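Local coordinates for cell wall surface anchor family protein (Jo),Cell wall surface anchor family protein (In) (Streptococcus pneumoniae, PDB 5MKC) that associates autocatalytically by forming a covalent isopeptide bond, being the Jo and In pair derived from the pneumococcal pilus adhesin RrgA, at residues A[66-71]-A[187-192]; A[157-162]-A[175-180]; A[207-212]-A[218-223]. All blocks are in the same frame, centred on the assembly; numbering follows the deposited sequence.

Contact 1 (A[66-71]-A[187-192])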
loop_
_atom_site.group_PDB
_atom_site.type_symbol
_atom_site.label_atom_id
_atom_site.label_comp_id
_atom_site.label_asym_id
_atom_site.label_seq_id
_atom_site.Cartn_x
_atom_site.Cartn_y
_atom_site.Cartn_z
ATOM N N ILE A 66 2.549 7.482 -3.374
ATOM C CA ILE A 66 1.795 7.962 -4.489
ATOM C C ILE A 66 2.637 7.721 -5.722
ATOM O O ILE A 66 3.759 8.209 -5.831
ATOM C CB ILE A 66 1.507 9.454 -4.324
ATOM C CG1 ILE A 66 0.603 9.691 -3.113
ATOM C CG2 ILE A 66 0.969 10.044 -5.616
ATOM C CD1 ILE A 66 0.511 11.156 -2.685
ATOM N N TYR A 67 2.100 6.958 -6.658
ATOM C CA TYR A 67 2.872 6.540 -7.826
ATOM C C TYR A 67 2.408 7.241 -9.086
ATOM O O TYR A 67 3.101 7.212 -10.083
ATOM C CB TYR A 67 2.845 5.003 -8.009
ATOM C CG TYR A 67 1.569 4.439 -8.638
ATOM C CD1 TYR A 67 0.428 4.240 -7.897
ATOM C CD2 TYR A 67 1.546 4.067 -9.969
ATOM C CE1 TYR A 67 -0.716 3.675 -8.469
ATOM C CE2 TYR A 67 0.441 3.509 -10.534
ATOM C CZ TYR A 67 -0.700 3.324 -9.777
ATOM O OH TYR A 67 -1.804 2.778 -10.347
ATOM N N GLN A 68 1.242 7.885 -9.032
ATOM C CA GLN A 68 0.845 8.798 -10.101
ATOM C C GLN A 68 -0.194 9.791 -9.630
ATOM O O GLN A 68 -0.939 9.551 -8.681
ATOM C CB GLN A 68 0.304 8.027 -11.316
ATOM C CG GLN A 68 -0.893 7.159 -10.949
ATOM C CD GLN A 68 -1.395 6.270 -12.064
ATOM O OE1 GLN A 68 -0.678 5.965 -13.030
ATOM N NE2 GLN A 68 -2.634 5.814 -11.909
ATOM N N VAL A 69 -0.223 10.921 -10.314
ATOM C CA VAL A 69 -1.248 11.934 -10.138
ATOM C C VAL A 69 -2.301 11.763 -11.221
ATOM O O VAL A 69 -2.005 11.952 -12.368
ATOM C CB VAL A 69 -0.594 13.321 -10.250
ATOM C CG1 VAL A 69 -1.607 14.417 -10.039
ATOM C CG2 VAL A 69 0.526 13.422 -9.229
ATOM N N ASN A 70 -3.518 11.372 -10.858
ATOM C CA ASN A 70 -4.565 11.111 -11.828
ATOM C C ASN A 70 -5.277 12.379 -12.240
ATOM O O ASN A 70 -5.675 12.512 -13.387
ATOM C CB ASN A 70 -5.590 10.116 -11.268
ATOM C CG ASN A 70 -4.962 8.783 -10.902
ATOM O OD1 ASN A 70 -3.969 8.393 -11.488
ATOM N ND2 ASN A 70 -5.514 8.107 -9.921
ATOM N N ASN A 71 -5.465 13.296 -11.299
ATOM C CA ASN A 71 -6.083 14.588 -11.588
ATOM C C ASN A 71 -5.768 15.578 -10.473
ATOM O O ASN A 71 -6.399 15.543 -9.408
ATOM C CB ASN A 71 -7.592 14.436 -11.688
ATOM C CG ASN A 71 -8.279 15.701 -12.119
ATOM O OD1 ASN A 71 -7.913 16.822 -11.725
ATOM N ND2 ASN A 71 -9.301 15.523 -12.927
ATOM N N THR A 187 -2.065 -1.761 -6.235
ATOM C CA THR A 187 -2.376 -0.378 -6.602
ATOM C C THR A 187 -3.861 -0.115 -6.469
ATOM O O THR A 187 -4.668 -1.046 -6.604
ATOM C CB THR A 187 -1.994 -0.024 -8.050
ATOM O OG1 THR A 187 -2.811 -0.753 -8.976
ATOM C CG2 THR A 187 -0.512 -0.315 -8.338
ATOM N N TYR A 188 -4.188 1.134 -6.176
ATOM C CA TYR A 188 -5.603 1.593 -6.126
ATOM C C TYR A 188 -5.606 3.126 -6.206
ATOM O O TYR A 188 -4.555 3.755 -6.111
ATOM C CB TYR A 188 -6.313 1.121 -4.864
ATOM C CG TYR A 188 -5.668 1.546 -3.554
ATOM C CD1 TYR A 188 -5.937 2.771 -2.973
ATOM C CD2 TYR A 188 -4.714 0.730 -2.915
ATOM C CE1 TYR A 188 -5.321 3.166 -1.791
ATOM C CE2 TYR A 188 -4.109 1.128 -1.729
ATOM C CZ TYR A 188 -4.413 2.358 -1.171
ATOM O OH TYR A 188 -3.818 2.793 0.012
ATOM N N ASN A 189 -6.768 3.731 -6.377
ATOM C CA ASN A 189 -6.878 5.197 -6.467
ATOM C C ASN A 189 -7.670 5.819 -5.310
ATOM O O ASN A 189 -8.563 5.179 -4.745
ATOM C CB ASN A 189 -7.537 5.585 -7.781
ATOM C CG ASN A 189 -6.722 5.150 -8.979
ATOM O OD1 ASN A 189 -5.509 5.318 -9.038
ATOM N ND2 ASN A 189 -7.389 4.572 -9.928
ATOM N N VAL A 190 -7.311 7.042 -4.945
ATOM C CA VAL A 190 -7.984 7.771 -3.878
ATOM C C VAL A 190 -8.252 9.204 -4.306
ATOM O O VAL A 190 -7.663 9.701 -5.277
ATOM C CB VAL A 190 -7.136 7.829 -2.599
ATOM C CG1 VAL A 190 -6.762 6.438 -2.116
ATOM C CG2 VAL A 190 -5.878 8.668 -2.822
ATOM N N ARG A 191 -9.094 9.876 -3.541
ATOM C CA ARG A 191 -9.433 11.281 -3.757
ATOM C C ARG A 191 -9.606 11.985 -2.410
ATOM O O ARG A 191 -10.230 11.450 -1.476
ATOM C CB ARG A 191 -10.735 11.391 -4.557
ATOM C CG ARG A 191 -11.208 12.822 -4.782
ATOM C CD ARG A 191 -12.450 12.854 -5.662
ATOM N NE ARG A 191 -12.839 14.222 -5.991
ATOM C CZ ARG A 191 -13.507 15.042 -5.175
ATOM N NH1 ARG A 191 -13.887 14.664 -3.960
ATOM N NH2 ARG A 191 -13.769 16.270 -5.576
ATOM N N LEU A 192 -9.079 13.206 -2.317
ATOM C CA LEU A 192 -9.280 14.016 -1.114
ATOM C C LEU A 192 -10.735 14.412 -1.006
ATOM O O LEU A 192 -11.312 14.887 -1.962
ATOM C CB LEU A 192 -8.398 15.259 -1.139
ATOM C CG LEU A 192 -8.395 16.119 0.135
ATOM C CD1 LEU A 192 -7.888 15.318 1.329
ATOM C CD2 LEU A 192 -7.546 17.354 -0.102
HETATM O O HOH W 1 -4.161 2.840 -9.379
#

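Contact 2 (A[157-162]-A[175-180])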
loop_
_atom_site.group_PDB
_atom_site.type_symbol
_atom_site.label_atom_id
_atom_site.label_comp_id
_atom_site.label_asym_id
_atom_site.label_seq_id
_atom_site.Cartn_x
_atom_site.Cartn_y
_atom_site.Cartn_z
ATOM N N LEU A 157 0.342 -15.673 -5.781
ATOM C CA LEU A 157 -0.914 -15.105 -5.293
ATOM C C LEU A 157 -2.020 -16.161 -5.137
ATOM O O LEU A 157 -3.160 -15.816 -4.903
ATOM C CB LEU A 157 -1.360 -13.985 -6.245
ATOM C CG LEU A 157 -0.446 -12.773 -6.257
ATOM C CD1 LEU A 157 -0.898 -11.723 -7.273
ATOM C CD2 LEU A 157 -0.390 -12.181 -4.853
ATOM N N LYS A 158 -1.664 -17.440 -5.252
ATOM C CA LYS A 158 -2.596 -18.581 -5.119
ATOM C C LYS A 158 -3.598 -18.418 -3.986
ATOM O O LYS A 158 -4.736 -18.836 -4.099
ATOM C CB LYS A 158 -1.801 -19.840 -4.790
ATOM C CG LYS A 158 -1.699 -20.888 -5.849
ATOM C CD LYS A 158 -1.033 -22.155 -5.300
ATOM C CE LYS A 158 0.389 -21.904 -4.812
ATOM N NZ LYS A 158 1.350 -21.497 -5.882
ATOM N N ASN A 159 -3.133 -17.906 -2.851
ATOM C CA ASN A 159 -3.932 -17.877 -1.627
ATOM C C ASN A 159 -4.265 -16.469 -1.182
ATOM O O ASN A 159 -4.718 -16.248 -0.062
ATOM C CB ASN A 159 -3.159 -18.589 -0.513
ATOM C CG ASN A 159 -3.057 -20.068 -0.758
ATOM O OD1 ASN A 159 -4.070 -20.739 -0.787
ATOM N ND2 ASN A 159 -1.855 -20.576 -0.985
ATOM N N ALA A 160 -3.999 -15.505 -2.037
ATOM C CA ALA A 160 -4.143 -14.106 -1.663
ATOM C C ALA A 160 -5.563 -13.643 -1.902
ATOM O O ALA A 160 -6.224 -14.089 -2.837
ATOM C CB ALA A 160 -3.185 -13.244 -2.471
ATOM N N LYS A 161 -6.013 -12.742 -1.043
ATOM C CA LYS A 161 -7.301 -12.089 -1.204
ATOM C C LYS A 161 -7.137 -10.625 -0.891
ATOM O O LYS A 161 -6.319 -10.267 -0.072
ATOM C CB LYS A 161 -8.304 -12.678 -0.222
ATOM C CG LYS A 161 -8.555 -14.158 -0.377
ATOM C CD LYS A 161 -9.572 -14.545 0.692
ATOM C CE LYS A 161 -10.158 -15.934 0.502
ATOM N NZ LYS A 161 -9.132 -17.004 0.673
ATOM N N VAL A 162 -7.947 -9.791 -1.534
ATOM C CA VAL A 162 -8.060 -8.369 -1.230
ATOM C C VAL A 162 -9.468 -8.092 -0.678
ATOM O O VAL A 162 -10.463 -8.385 -1.339
ATOM C CB VAL A 162 -7.853 -7.539 -2.510
ATOM C CG1 VAL A 162 -8.086 -6.037 -2.281
ATOM C CG2 VAL A 162 -6.472 -7.813 -3.083
ATOM N N GLY A 175 -3.031 -13.741 2.873
ATOM C CA GLY A 175 -2.536 -14.875 2.148
ATOM C C GLY A 175 -1.194 -14.663 1.436
ATOM O O GLY A 175 -0.977 -15.237 0.367
ATOM N N LEU A 176 -0.300 -13.859 2.026
ATOM C CA LEU A 176 1.004 -13.593 1.420
ATOM C C LEU A 176 2.073 -14.580 1.897
ATOM O O LEU A 176 2.318 -14.739 3.103
ATOM C CB LEU A 176 1.455 -12.154 1.704
ATOM C CG LEU A 176 0.507 -11.081 1.143
ATOM C CD1 LEU A 176 0.724 -9.709 1.742
ATOM C CD2 LEU A 176 0.695 -11.048 -0.357
ATOM N N TYR A 177 2.686 -15.248 0.931
ATOM C CA TYR A 177 3.789 -16.165 1.175
ATOM C C TYR A 177 4.982 -15.796 0.270
ATOM O O TYR A 177 4.970 -16.063 -0.920
ATOM C CB TYR A 177 3.377 -17.617 0.935
ATOM C CG TYR A 177 2.211 -18.115 1.752
ATOM C CD1 TYR A 177 0.911 -17.703 1.474
ATOM C CD2 TYR A 177 2.399 -19.031 2.767
ATOM C CE1 TYR A 177 -0.170 -18.156 2.219
ATOM C CE2 TYR A 177 1.337 -19.513 3.514
ATOM C CZ TYR A 177 0.058 -19.076 3.233
ATOM O OH TYR A 177 -1.003 -19.552 3.969
ATOM N N LEU A 178 6.049 -15.247 0.849
ATOM C CA LEU A 178 7.086 -14.614 0.047
ATOM C C LEU A 178 8.459 -14.839 0.621
ATOM O O LEU A 178 8.701 -14.513 1.777
ATOM C CB LEU A 178 6.829 -13.106 -0.056
ATOM C CG LEU A 178 5.519 -12.662 -0.684
ATOM C CD1 LEU A 178 5.356 -11.171 -0.499
ATOM C CD2 LEU A 178 5.471 -13.003 -2.178
ATOM N N GLY A 179 9.349 -15.394 -0.199
ATOM C CA GLY A 179 10.775 -15.486 0.134
ATOM C C GLY A 179 11.589 -14.507 -0.687
ATOM O O GLY A 179 11.074 -13.510 -1.192
ATOM N N THR A 180 12.871 -14.785 -0.811
ATOM C CA THR A 180 13.800 -13.901 -1.515
ATOM C C THR A 180 13.380 -13.648 -2.960
ATOM O O THR A 180 13.098 -14.587 -3.697
ATOM C CB THR A 180 15.216 -14.486 -1.497
ATOM O OG1 THR A 180 15.650 -14.587 -0.142
ATOM C CG2 THR A 180 16.212 -13.585 -2.249
HETATM O O HOH W 2 -0.591 -16.674 -1.977
#

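Contact 3 (A[207-212]-A[218-223]). With SO4 (sulfate ion), chain H.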
loop_
_atom_site.group_PDB
_atom_site.type_symbol
_atom_site.label_atom_id
_atom_site.label_comp_id
_atom_site.label_asym_id
_atom_site.label_seq_id
_atom_site.Cartn_x
_atom_site.Cartn_y
_atom_site.Cartn_z
ATOM N N ARG A 207 -2.706 4.078 10.009
ATOM C CA ARG A 207 -1.523 3.253 10.268
ATOM C C ARG A 207 -1.587 2.022 9.356
ATOM O O ARG A 207 -2.522 1.255 9.398
ATOM C CB ARG A 207 -1.460 2.825 11.717
ATOM C CG ARG A 207 -0.166 2.117 12.040
ATOM C CD ARG A 207 -0.081 1.493 13.421
ATOM N NE ARG A 207 1.254 0.906 13.578
ATOM C CZ ARG A 207 1.674 0.223 14.635
ATOM N NH1 ARG A 207 0.862 0.031 15.652
ATOM N NH2 ARG A 207 2.917 -0.249 14.681
ATOM N N THR A 208 -0.568 1.868 8.527
ATOM C CA THR A 208 -0.533 0.848 7.502
ATOM C C THR A 208 0.548 -0.164 7.834
ATOM O O THR A 208 1.710 0.192 8.016
ATOM C CB THR A 208 -0.294 1.494 6.115
ATOM O OG1 THR A 208 -1.277 2.524 5.891
ATOM C CG2 THR A 208 -0.397 0.458 5.022
ATOM N N THR A 209 0.173 -1.429 7.938
ATOM C CA THR A 209 1.084 -2.434 8.522
ATOM C C THR A 209 1.163 -3.709 7.719
ATOM O O THR A 209 0.233 -4.074 7.020
ATOM C CB THR A 209 0.651 -2.862 9.940
ATOM O OG1 THR A 209 -0.678 -3.427 9.881
ATOM C CG2 THR A 209 0.651 -1.696 10.860
ATOM N N LEU A 210 2.292 -4.389 7.857
ATOM C CA LEU A 210 2.456 -5.784 7.450
ATOM C C LEU A 210 2.631 -6.649 8.709
ATOM O O LEU A 210 3.479 -6.342 9.551
ATOM C CB LEU A 210 3.702 -5.937 6.574
ATOM C CG LEU A 210 4.082 -7.396 6.274
ATOM C CD1 LEU A 210 3.059 -8.080 5.388
ATOM C CD2 LEU A 210 5.458 -7.499 5.619
ATOM N N HIS A 211 1.797 -7.676 8.870
ATOM C CA HIS A 211 2.076 -8.790 9.801
ATOM C C HIS A 211 2.689 -9.925 9.020
ATOM O O HIS A 211 1.979 -10.615 8.313
ATOM C CB HIS A 211 0.781 -9.287 10.470
ATOM C CG HIS A 211 0.251 -8.360 11.517
ATOM N ND1 HIS A 211 -0.467 -7.217 11.219
ATOM C CD2 HIS A 211 0.346 -8.399 12.868
ATOM C CE1 HIS A 211 -0.800 -6.595 12.338
ATOM N NE2 HIS A 211 -0.312 -7.288 13.353
ATOM N N PRO A 212 4.007 -10.078 9.081
ATOM C CA PRO A 212 4.640 -10.987 8.117
ATOM C C PRO A 212 4.285 -12.461 8.340
ATOM O O PRO A 212 4.285 -13.198 7.391
ATOM C CB PRO A 212 6.153 -10.742 8.282
ATOM C CG PRO A 212 6.308 -9.739 9.387
ATOM C CD PRO A 212 4.963 -9.357 9.931
ATOM N N ASN A 218 2.103 -10.958 17.181
ATOM C CA ASN A 218 2.429 -9.601 17.630
ATOM C C ASN A 218 3.506 -8.865 16.827
ATOM O O ASN A 218 3.802 -7.729 17.138
ATOM C CB ASN A 218 2.909 -9.641 19.082
ATOM C CG ASN A 218 1.877 -10.191 20.020
ATOM O OD1 ASN A 218 2.165 -11.112 20.780
ATOM N ND2 ASN A 218 0.681 -9.627 19.993
ATOM N N THR A 219 4.113 -9.504 15.831
ATOM C CA THR A 219 5.100 -8.836 14.988
ATOM C C THR A 219 4.432 -8.040 13.892
ATOM O O THR A 219 3.764 -8.594 13.016
ATOM C CB THR A 219 6.057 -9.843 14.324
ATOM O OG1 THR A 219 6.717 -10.573 15.330
ATOM C CG2 THR A 219 7.107 -9.172 13.472
ATOM N N VAL A 220 4.659 -6.730 13.950
ATOM C CA VAL A 220 4.072 -5.788 13.034
ATOM C C VAL A 220 5.152 -4.834 12.478
ATOM O O VAL A 220 6.062 -4.394 13.202
ATOM C CB VAL A 220 2.958 -4.995 13.750
ATOM C CG1 VAL A 220 3.498 -4.223 14.925
ATOM C CG2 VAL A 220 2.321 -4.026 12.812
ATOM N N ARG A 221 5.038 -4.516 11.186
ATOM C CA ARG A 221 5.950 -3.579 10.521
ATOM C C ARG A 221 5.174 -2.498 9.798
ATOM O O ARG A 221 4.297 -2.788 8.973
ATOM C CB ARG A 221 6.784 -4.292 9.477
ATOM C CG ARG A 221 7.424 -5.581 9.931
ATOM C CD ARG A 221 8.543 -5.304 10.914
ATOM N NE ARG A 221 9.201 -6.546 11.302
ATOM C CZ ARG A 221 9.873 -6.704 12.432
ATOM N NH1 ARG A 221 9.980 -5.712 13.324
ATOM N NH2 ARG A 221 10.396 -7.881 12.707
ATOM N N ASP A 222 5.529 -1.250 10.059
ATOM C CA ASP A 222 4.847 -0.116 9.427
ATOM C C ASP A 222 5.360 0.207 8.026
ATOM O O ASP A 222 6.560 0.145 7.760
ATOM C CB ASP A 222 5.027 1.109 10.292
ATOM C CG ASP A 222 4.160 1.078 11.523
ATOM O OD1 ASP A 222 2.934 1.226 11.357
ATOM O OD2 ASP A 222 4.698 0.919 12.631
ATOM N N PHE A 223 4.423 0.515 7.134
ATOM C CA PHE A 223 4.693 1.204 5.877
ATOM C C PHE A 223 4.742 2.715 6.170
ATOM O O PHE A 223 4.006 3.205 7.026
ATOM C CB PHE A 223 3.537 0.994 4.898
ATOM C CG PHE A 223 3.408 -0.400 4.350
ATOM C CD1 PHE A 223 3.801 -0.676 3.058
ATOM C CD2 PHE A 223 2.776 -1.399 5.067
ATOM C CE1 PHE A 223 3.655 -1.940 2.516
ATOM C CE2 PHE A 223 2.585 -2.671 4.523
ATOM C CZ PHE A 223 3.038 -2.945 3.252
HETATM S S SO4 H . 2.906 -2.031 18.291
HETATM O O1 SO4 H . 1.694 -2.720 17.783
HETATM O O2 SO4 H . 2.512 -0.802 19.019
HETATM O O3 SO4 H . 3.814 -1.680 17.167
HETATM O O4 SO4 H . 3.605 -2.933 19.236
HETATM O O HOH W 3 2.115 2.954 9.373
#

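Contact 1 (A[66-71]-A[187-192])
Tyr67 lays the phenol end of its ring against Thr187, and this is the close-packed part of the contact. Its OH comes 3.6 Å from Thr187 CB, while CZ lies 3.9 Å from Thr187 CG2; the two side chains cross at about a right angle. With CG set between its backbone N and carbonyl carbon (chi1 79°), Tyr67 reaches across to the other strand, and Gln68 CG sits 3.9 Å above the centre of one face of the Tyr67 ring. Thr187 spends its hydroxyl on Thr132, so what it offers Tyr67 is mainly carbon.

Away from this patch the fit becomes looser and polar. Asn189 OD1 accepts a weak hydrogen bond from Asn70 ND2 (2.9 Å, 146° at the hydrogen), with the two amide planes nearly perpendicular. The same OD1 takes a second proton from a water 2.8 Å away, which lies in the Tyr67 ring plane beside its edge and also sits a short 2.5 Å from Tyr67 OH. A classic beta bulge, with Asn70 and Asn71 set against the single residue Gln76, marks the bend in the chain.

No backbone bond joins 66-71 to 187-192. Strand 76-89 runs between them, pairing with Tyr67 through Gly78 and with Tyr188 through Ile79, and the side chains reach over it. Residues 187-192 belong to the Ig-like, probably In, part, and 66-71 probably to Jo. With one weak direct bond, one water bridge and a small apolar patch, the chemistry implies a modest surface link in which Asn189 OD1 is the shared acceptor.

Contact 2 (A[157-162]-A[175-180])
Ala160 and Gly175 bring their CA atoms to 4.2 Å, yet no direct hydrogen bond links the segments; residues 157-160 fold into a type I turn, closed by Ala160 N to Leu157 O at 3.0 Å. The turn presents the carbonyl of Asn159 to Gly175, whose CA-H points almost straight at it: CA to Asn159 O is 3.4 Å, with 168° at the hydrogen. Having no side chain, Gly175 lets that oxygen come right up to its CA. A water bridges the same two residues, accepting from Asn159 N at 3.0 Å and donating to Gly175 O at 2.8 Å.

Opposite Gly106 the strand carries two residues, Gly175 and Leu176, in a G1 beta bulge with the positive phi (83°) usual for its glycine. The bulge lies in strand 170-178, which pairs with 161-165 as a hairpin in a five-stranded antiparallel sheet of the Ig-like, probably In, part; regular pairing resumes where Lys161 meets Thr174.

Among side chains the one approach is loose. Asn159 CB comes obliquely to the ring of Tyr177, 4.1 Å from CE1. Tyr177 CG stands beside its own backbone N, opposite the carbonyl carbon (chi1 -58°), which swings the ring back toward the turn; it also rests on Glu104 and Asn105 of the next strand. Leu157 and Leu176 both pack on Val184, and Leu157 also touches Leu133 and Ala135.

Contact 3 (A[207-212]-A[218-223])
The guanidinium of Arg207 is held by its edge: NE gives Asp222 OD1 a nearly straight bond of 2.8 Å (174°), and NH2 reaches Asp222 OD2 at 3.0 Å. In this side-on salt bridge OD1 uses its syn lone pair, while NH2 meets OD2 on the syn side but tilted out of the carboxylate plane; the two flat groups are nearly coplanar, 24° apart. NH2 also donates to O3 of a sulfate, probably from the crystallisation liquor, while Val220 CG2 lies over one face. The fully extended Arg207 chain, starting with CG opposite the backbone N (chi1 -173°), is what carries the group across to Asp222 on the partner segment. Two bonds to one carboxylate and a third to the sulfate fix its rotation.

Val220 serves a second flat group as well, placing CB 4.0 Å above a face of the His211 ring, toward its rim. Its CG2 presses on Thr209 CG2 at 3.5 Å, tighter than usual for two carbons. The Phe223 ring turns its edge to the neighbouring strand, meeting Thr208 O and Thr209 C; Thr208 CG2 is 3.7 Å from Phe223 CD2, and Leu210 CB also touches the ring. Beyond, Phe223 packs on Leu62, Leu81 and Ile108. Arg221 holds one face of its guanidinium under Thr219 CG2 and makes its salt bridge with Glu59.

Leu210 and Arg221 form a hydrogen-bonded pair, Leu210 N to Arg221 O at 2.8 Å and Arg221 N to Leu210 O at 2.9 Å; Thr209 and Asp222 are the adjacent non-hydrogen-bonded pair. Phe223 N bonds to Thr208 O beyond them. Such alternation marks antiparallel pairing, and the two strands, consecutive in the chain, make a beta hairpin ending the five-stranded sheet of the Ig-like, probably In, part, with 221-222 outermost.

Contacts 2 and 3 belong to the same five-stranded sheet, toward its two ends: the hairpin of contact 2 and that of contact 3 flank strand 103-111, with centres about 16 Å apart and nearest atoms about 5 Å apart. Contact 1 lies across the chain's centre from both, about 24 Å from contact 2 and about 22 Å from contact 3 between centres. Along the chain, contact 2 is nested inside the loop that contact 1 closes, strand 170-178 being followed in the chain by 183-192, whereas contact 3 comes afterwards. A bound nickel ion is about 12 Å from the Thr187 side chain of contact 1, and the sulfate sits on contact 3.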